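Local coordinates for cellulose biosynthesis protein BcsG (Salmonella typhimurium LT2, PDB 5OLT), which is required for cellulose biosynthesis, this chain being the zinc-binding extramembrane domain, related to the alkaline phosphatase family, of a membrane protein, at residues I90-F95 / L319-L324; N313-Y318 / L348-P353. All blocks are in the same frame, centred on the assembly; numbering follows the deposited sequence.

Contact 1. Residues I90-F95 / L319-L324; sequences ILFKHF and LAISEL
Phe92 and Leu324 reach toward each other, tip to tip, and meet where Leu324 CD1 lies 4.0 Å from Phe92 CZ. The methyl sits at the edge of the ring, near its plane. Phe92 CB points toward the helix, and CG is anti to the carbonyl carbon (chi1 -70°). The far ring atoms CE1, CE2 and CZ make the contacts. Two more helix residues close round that end. Ala320 CB approaches Phe92 CE2 obliquely at 4.0 Å, and Ile321 CD1 approaches Phe92 CE1 at 3.8 Å.

Leu324 has a second partner on the strand. Its CD2 methyl meets the CD1 methyl of Ile90 at 4.0 Å, again tip to tip.

The contact is helix-on-sheet packing in an alpha/beta fold, consistent with the alkaline phosphatase family. Strand 90-96 belongs to the mixed seven-stranded sheet, between strands 291-299 and 310-312. The axes of strand segment 90-92 and helix segment 319-324 are nearly antiparallel (167°), with a closest approach of 11.8 Å.

In the conformer given (a second is deposited), Ile321 touches both aromatic rings, Phe92 through CD1 and Phe95 through CG1. Ile321 CG1 lies 3.7 Å from Phe95 CE2, and the two side chains cross at about a right angle. Phe95 CD2 lies 3.9 Å above one face of the Phe92 ring, offset toward the rim. All six touching residues are buried and all their contacts here are apolar. Ile321 and Leu324 continue onto Val262 and Met260 of strand 259-265.

Contact 2. Residues N313-Y318 / L348-P353; sequences NQPSSY and LPQTAP
Gln314 and Gln350 cross obliquely, with their amide planes 46° apart. The Gln350 chain is extended beyond CG (chi2 -179°), which sets its CD against CB and CG of Gln314, in the conformer given for Gln314 (a second is deposited). Gln350 OE1 comes to 3.6 Å from Gln314 CB. Gln350 NE2 lies beside Gln314 CG. The meeting is therefore amide against aliphatic carbon. Pro315 also crosses Gln350 obliquely, and its ring carbon CD faces the same OE1.

The direct polar link is made by backbone. Thr351 N donates to Pro315 O at 2.9 Å, with an angle of 159° at the hydrogen. The N-H comes from above the carbonyl plane. Gln350 CA makes a CA-H...O contact with the same oxygen at 3.2 Å. Farther along, the CB atoms of Ser317 and Thr351 meet at 4.0 Å. Ser317 OG is held elsewhere, by Asn96 O.

Three waters join the segments. Water 1 donates to Ser316 O and Thr351 O. Water 2 donates to Ser316 OG and Pro349 O, and Ser316 OG itself donates to Gln314 O at 2.8 Å. Water 3 accepts from Ser317 N, donates to Pro349 O and is hydrogen-bonded to Thr351 OG1, each at 2.8 Å.

This is loop-to-loop packing: the 313-318 connection from strand 310-312 to helix 318-328 meets the linker leading to strand 355-357 of the small C-terminal sheet. Arg44 NH1 and Asp17 OD2 bind Gln350 O and Gln350 N. Ser316 backbone bonds to His94 and Asn96 tie the loop to strand 90-96. The chemistry implies a joint in which ordered water supplements one direct backbone bond and limited side-chain packing.

How the contacts relate
The centres of contacts 1 and 2 lie about 7 Å apart, and the two touch. Their segments alternate along the chain: 90-95, 313-318, 319-324, 348-353. Segment 313-318 runs directly into helix 318-328, which supplies the helix side of contact 1. It also meets strand 90-96, where His94 O and Ser316 N, 2.9 Å apart, probably form a hydrogen bond. Tyr318 packs edge-to-face with Phe95. Contact 1 is buried between the main mixed sheet and helix 318-328. Contact 2 is farther out and partly exposed. Together they connect that sheet, through one short loop, to the segment leading into the C-terminal four-stranded sheet.

Contact 1. Residues I90-F95 / L319-L324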
loop_
_atom_site.group_PDB
_atom_site.type_symbol
_atom_site.label_atom_id
_atom_site.label_comp_id
_atom_site.label_asym_id
_atom_site.label_seq_id
_atom_site.Cartn_x
_atom_site.Cartn_y
_atom_site.Cartn_z
ATOM N N ILE A 90 -3.102 9.467 -9.461
ATOM C CA ILE A 90 -1.684 9.225 -9.217
ATOM C C ILE A 90 -1.480 7.721 -9.293
ATOM O O ILE A 90 -2.247 6.971 -8.658
ATOM C CB ILE A 90 -1.287 9.745 -7.823
ATOM C CG1 ILE A 90 -1.534 11.247 -7.685
ATOM C CG2 ILE A 90 0.172 9.363 -7.521
ATOM C CD1 ILE A 90 -1.468 11.732 -6.236
ATOM N N LEU A 91 -0.473 7.268 -10.012
ATOM C CA LEU A 91 -0.231 5.826 -10.141
ATOM C C LEU A 91 1.251 5.563 -9.960
ATOM O O LEU A 91 2.086 6.119 -10.703
ATOM C CB LEU A 91 -0.741 5.356 -11.521
ATOM C CG LEU A 91 -0.653 3.871 -11.843
ATOM C CD1 LEU A 91 -1.455 3.045 -10.840
ATOM C CD2 LEU A 91 -1.170 3.639 -13.263
ATOM N N PHE A 92 1.580 4.717 -8.984
ATOM C CA PHE A 92 2.987 4.357 -8.766
ATOM C C PHE A 92 3.402 3.183 -9.637
ATOM O O PHE A 92 2.700 2.158 -9.696
ATOM C CB PHE A 92 3.173 3.949 -7.295
ATOM C CG PHE A 92 3.061 5.091 -6.318
ATOM C CD1 PHE A 92 1.812 5.503 -5.829
ATOM C CD2 PHE A 92 4.201 5.711 -5.827
ATOM C CE1 PHE A 92 1.702 6.542 -4.910
ATOM C CE2 PHE A 92 4.107 6.752 -4.894
ATOM C CZ PHE A 92 2.853 7.176 -4.415
ATOM N N LYS A 93 4.567 3.309 -10.272
ATOM C CA LYS A 93 5.126 2.289 -11.149
ATOM C C LYS A 93 6.237 1.457 -10.517
ATOM O O LYS A 93 6.543 0.398 -10.986
ATOM C CB LYS A 93 5.597 2.924 -12.469
ATOM C CG LYS A 93 4.495 3.592 -13.295
ATOM C CD LYS A 93 3.387 2.600 -13.622
ATOM C CE LYS A 93 2.292 3.209 -14.495
ATOM N NZ LYS A 93 2.803 3.503 -15.858
ATOM N N HIS A 94 6.810 1.959 -9.423
ATOM C CA HIS A 94 7.874 1.253 -8.713
ATOM C C HIS A 94 7.614 1.354 -7.220
ATOM O O HIS A 94 8.494 1.779 -6.450
ATOM C CB HIS A 94 9.269 1.777 -9.134
ATOM C CG HIS A 94 9.583 1.444 -10.549
ATOM N ND1 HIS A 94 9.903 0.158 -10.941
ATOM C CD2 HIS A 94 9.552 2.189 -11.674
ATOM C CE1 HIS A 94 10.091 0.136 -12.247
ATOM N NE2 HIS A 94 9.855 1.348 -12.718
ATOM N N PHE A 95 6.420 0.918 -6.807
ATOM C CA PHE A 95 6.039 0.861 -5.394
ATOM C C PHE A 95 6.373 -0.526 -4.872
ATOM O O PHE A 95 5.910 -1.520 -5.421
ATOM C CB PHE A 95 4.525 1.107 -5.260
ATOM C CG PHE A 95 4.085 1.299 -3.850
ATOM C CD1 PHE A 95 3.890 0.184 -2.981
ATOM C CD2 PHE A 95 3.896 2.582 -3.349
ATOM C CE1 PHE A 95 3.480 0.381 -1.672
ATOM C CE2 PHE A 95 3.446 2.762 -2.058
ATOM C CZ PHE A 95 3.257 1.679 -1.211
ATOM N N LEU A 319 5.773 5.031 2.958
ATOM C CA LEU A 319 6.000 6.385 3.453
ATOM C C LEU A 319 5.439 7.426 2.474
ATOM O O LEU A 319 4.930 8.475 2.915
ATOM C CB LEU A 319 7.490 6.638 3.736
ATOM C CG LEU A 319 7.828 7.895 4.540
ATOM C CD1 LEU A 319 7.265 7.814 5.962
ATOM C CD2 LEU A 319 9.336 8.092 4.552
ATOM N N ALA A 320 5.512 7.142 1.165
ATOM C CA ALA A 320 4.956 8.077 0.165
ATOM C C ALA A 320 3.430 8.184 0.256
ATOM O O ALA A 320 2.880 9.271 -0.036
ATOM C CB ALA A 320 5.373 7.676 -1.240
ATOM N N ILE A 321 2.754 7.097 0.641
ATOM C CA ILE A 321 1.300 7.151 0.859
ATOM C C ILE A 321 1.000 8.045 2.060
ATOM O O ILE A 321 0.168 8.957 1.988
ATOM C CB ILE A 321 0.692 5.745 1.059
ATOM C CG1 ILE A 321 0.992 4.833 -0.150
ATOM C CG2 ILE A 321 -0.796 5.827 1.432
ATOM C CD1 ILE A 321 0.455 5.310 -1.487
ATOM N N SER A 322 1.740 7.847 3.154
ATOM C CA SER A 322 1.560 8.683 4.314
ATOM C C SER A 322 1.800 10.164 3.968
ATOM O O SER A 322 1.041 11.047 4.446
ATOM C CB SER A 322 2.449 8.199 5.462
ATOM O OG SER A 322 2.238 9.022 6.606
ATOM N N GLU A 323 2.834 10.449 3.166
ATOM C CA GLU A 323 3.053 11.844 2.783
ATOM C C GLU A 323 1.895 12.425 1.984
ATOM O O GLU A 323 1.483 13.559 2.236
ATOM C CB GLU A 323 4.340 11.940 1.973
ATOM C CG GLU A 323 4.684 13.347 1.537
ATOM C CD GLU A 323 4.919 14.313 2.648
ATOM O OE1 GLU A 323 5.333 13.898 3.753
ATOM O OE2 GLU A 323 4.714 15.534 2.391
ATOM N N LEU A 324 1.330 11.649 1.056
ATOM C CA LEU A 324 0.180 12.161 0.319
ATOM C C LEU A 324 -1.006 12.411 1.238
ATOM O O LEU A 324 -1.716 13.429 1.063
ATOM C CB LEU A 324 -0.218 11.185 -0.813
ATOM C CG LEU A 324 0.721 11.229 -2.039
ATOM C CD1 LEU A 324 0.450 10.027 -2.920
ATOM C CD2 LEU A 324 0.575 12.538 -2.838
#

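Contact 2. Residues N313-Y318 / L348-P353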
loop_
_atom_site.group_PDB
_atom_site.type_symbol
_atom_site.label_atom_id
_atom_site.label_comp_id
_atom_site.label_asym_id
_atom_site.label_seq_id
_atom_site.Cartn_x
_atom_site.Cartn_y
_atom_site.Cartn_z
ATOM N N ASN A 313 7.396 7.466 -10.876
ATOM C CA ASN A 313 8.351 6.460 -11.346
ATOM C C ASN A 313 9.473 6.125 -10.376
ATOM O O ASN A 313 10.077 5.057 -10.498
ATOM C CB ASN A 313 8.956 6.900 -12.681
ATOM C CG ASN A 313 7.893 7.065 -13.767
ATOM O OD1 ASN A 313 7.780 8.121 -14.398
ATOM N ND2 ASN A 313 7.156 6.036 -13.992
ATOM N N GLN A 314 9.703 6.994 -9.403
ATOM C CA GLN A 314 10.805 6.795 -8.449
ATOM C C GLN A 314 10.495 5.650 -7.486
ATOM O O GLN A 314 9.314 5.389 -7.182
ATOM C CB GLN A 314 11.052 8.088 -7.671
ATOM C CG GLN A 314 11.406 9.268 -8.573
ATOM C CD GLN A 314 10.209 10.115 -9.034
ATOM O OE1 GLN A 314 9.014 9.772 -8.853
ATOM N NE2 GLN A 314 10.533 11.262 -9.631
ATOM N N PRO A 315 11.538 4.954 -7.001
ATOM C CA PRO A 315 11.286 3.841 -6.051
ATOM C C PRO A 315 10.551 4.375 -4.816
ATOM O O PRO A 315 11.003 5.351 -4.197
ATOM C CB PRO A 315 12.695 3.385 -5.665
ATOM C CG PRO A 315 13.536 3.771 -6.817
ATOM C CD PRO A 315 12.979 5.059 -7.338
ATOM N N SER A 316 9.406 3.778 -4.483
ATOM C CA SER A 316 8.524 4.292 -3.449
ATOM C C SER A 316 8.031 3.154 -2.577
ATOM O O SER A 316 8.114 1.965 -2.949
ATOM C CB SER A 316 7.294 4.922 -4.115
ATOM O OG SER A 316 7.672 5.999 -4.976
ATOM N N SER A 317 7.487 3.519 -1.438
ATOM C CA SER A 317 6.786 2.539 -0.613
ATOM C C SER A 317 5.797 3.280 0.286
ATOM O O SER A 317 5.372 4.421 -0.053
ATOM C CB SER A 317 7.808 1.687 0.200
ATOM O OG SER A 317 7.147 0.556 0.759
ATOM N N TYR A 318 5.428 2.666 1.423
ATOM C CA TYR A 318 4.332 3.189 2.252
ATOM C C TYR A 318 4.526 4.621 2.716
ATOM O O TYR A 318 3.533 5.359 2.874
ATOM C CB TYR A 318 4.100 2.285 3.452
ATOM C CG TYR A 318 3.838 0.862 3.022
ATOM C CD1 TYR A 318 2.632 0.514 2.401
ATOM C CD2 TYR A 318 4.821 -0.125 3.167
ATOM C CE1 TYR A 318 2.394 -0.791 1.962
ATOM C CE2 TYR A 318 4.609 -1.429 2.732
ATOM C CZ TYR A 318 3.385 -1.770 2.154
ATOM O OH TYR A 318 3.164 -3.057 1.691
ATOM N N LEU A 348 8.076 13.566 -3.198
ATOM C CA LEU A 348 7.574 12.516 -2.309
ATOM C C LEU A 348 8.758 11.694 -1.832
ATOM O O LEU A 348 9.774 11.567 -2.537
ATOM C CB LEU A 348 6.564 11.626 -3.050
ATOM C CG LEU A 348 5.223 12.253 -3.436
ATOM C CD1 LEU A 348 4.436 11.343 -4.372
ATOM C CD2 LEU A 348 4.398 12.623 -2.221
ATOM N N PRO A 349 8.629 11.136 -0.633
ATOM C CA PRO A 349 9.754 10.303 -0.176
ATOM C C PRO A 349 9.995 9.098 -1.081
ATOM O O PRO A 349 9.053 8.408 -1.503
ATOM C CB PRO A 349 9.324 9.838 1.209
ATOM C CG PRO A 349 7.879 10.058 1.271
ATOM C CD PRO A 349 7.518 11.170 0.319
ATOM N N GLN A 350 11.267 8.860 -1.378
ATOM C CA GLN A 350 11.680 7.661 -2.134
ATOM C C GLN A 350 12.203 6.666 -1.128
ATOM O O GLN A 350 12.740 7.059 -0.082
ATOM C CB GLN A 350 12.808 7.965 -3.130
ATOM C CG GLN A 350 12.360 9.021 -4.139
ATOM C CD GLN A 350 13.411 9.337 -5.164
ATOM O OE1 GLN A 350 14.085 8.459 -5.675
ATOM N NE2 GLN A 350 13.498 10.622 -5.532
ATOM N N THR A 351 12.039 5.387 -1.446
ATOM C CA THR A 351 12.460 4.316 -0.541
ATOM C C THR A 351 13.070 3.237 -1.402
ATOM O O THR A 351 12.486 2.830 -2.429
ATOM C CB THR A 351 11.245 3.740 0.230
ATOM O OG1 THR A 351 10.579 4.809 0.930
ATOM C CG2 THR A 351 11.703 2.678 1.242
ATOM N N ALA A 352 14.254 2.771 -1.021
ATOM C CA ALA A 352 14.887 1.674 -1.761
ATOM C C ALA A 352 13.999 0.422 -1.663
ATOM O O ALA A 352 13.308 0.221 -0.631
ATOM C CB ALA A 352 16.299 1.394 -1.218
ATOM N N PRO A 353 14.010 -0.411 -2.726
ATOM C CA PRO A 353 13.172 -1.634 -2.732
ATOM C C PRO A 353 13.810 -2.769 -1.951
ATOM O O PRO A 353 14.508 -3.599 -2.482
ATOM C CB PRO A 353 13.048 -1.964 -4.220
ATOM C CG PRO A 353 14.331 -1.464 -4.776
ATOM C CD PRO A 353 14.583 -0.151 -4.062
HETATM O O HOH W 1 10.834 0.930 -3.464
HETATM O O HOH W 2 8.006 8.593 -4.148
HETATM O O HOH W 3 8.384 5.944 -0.290
#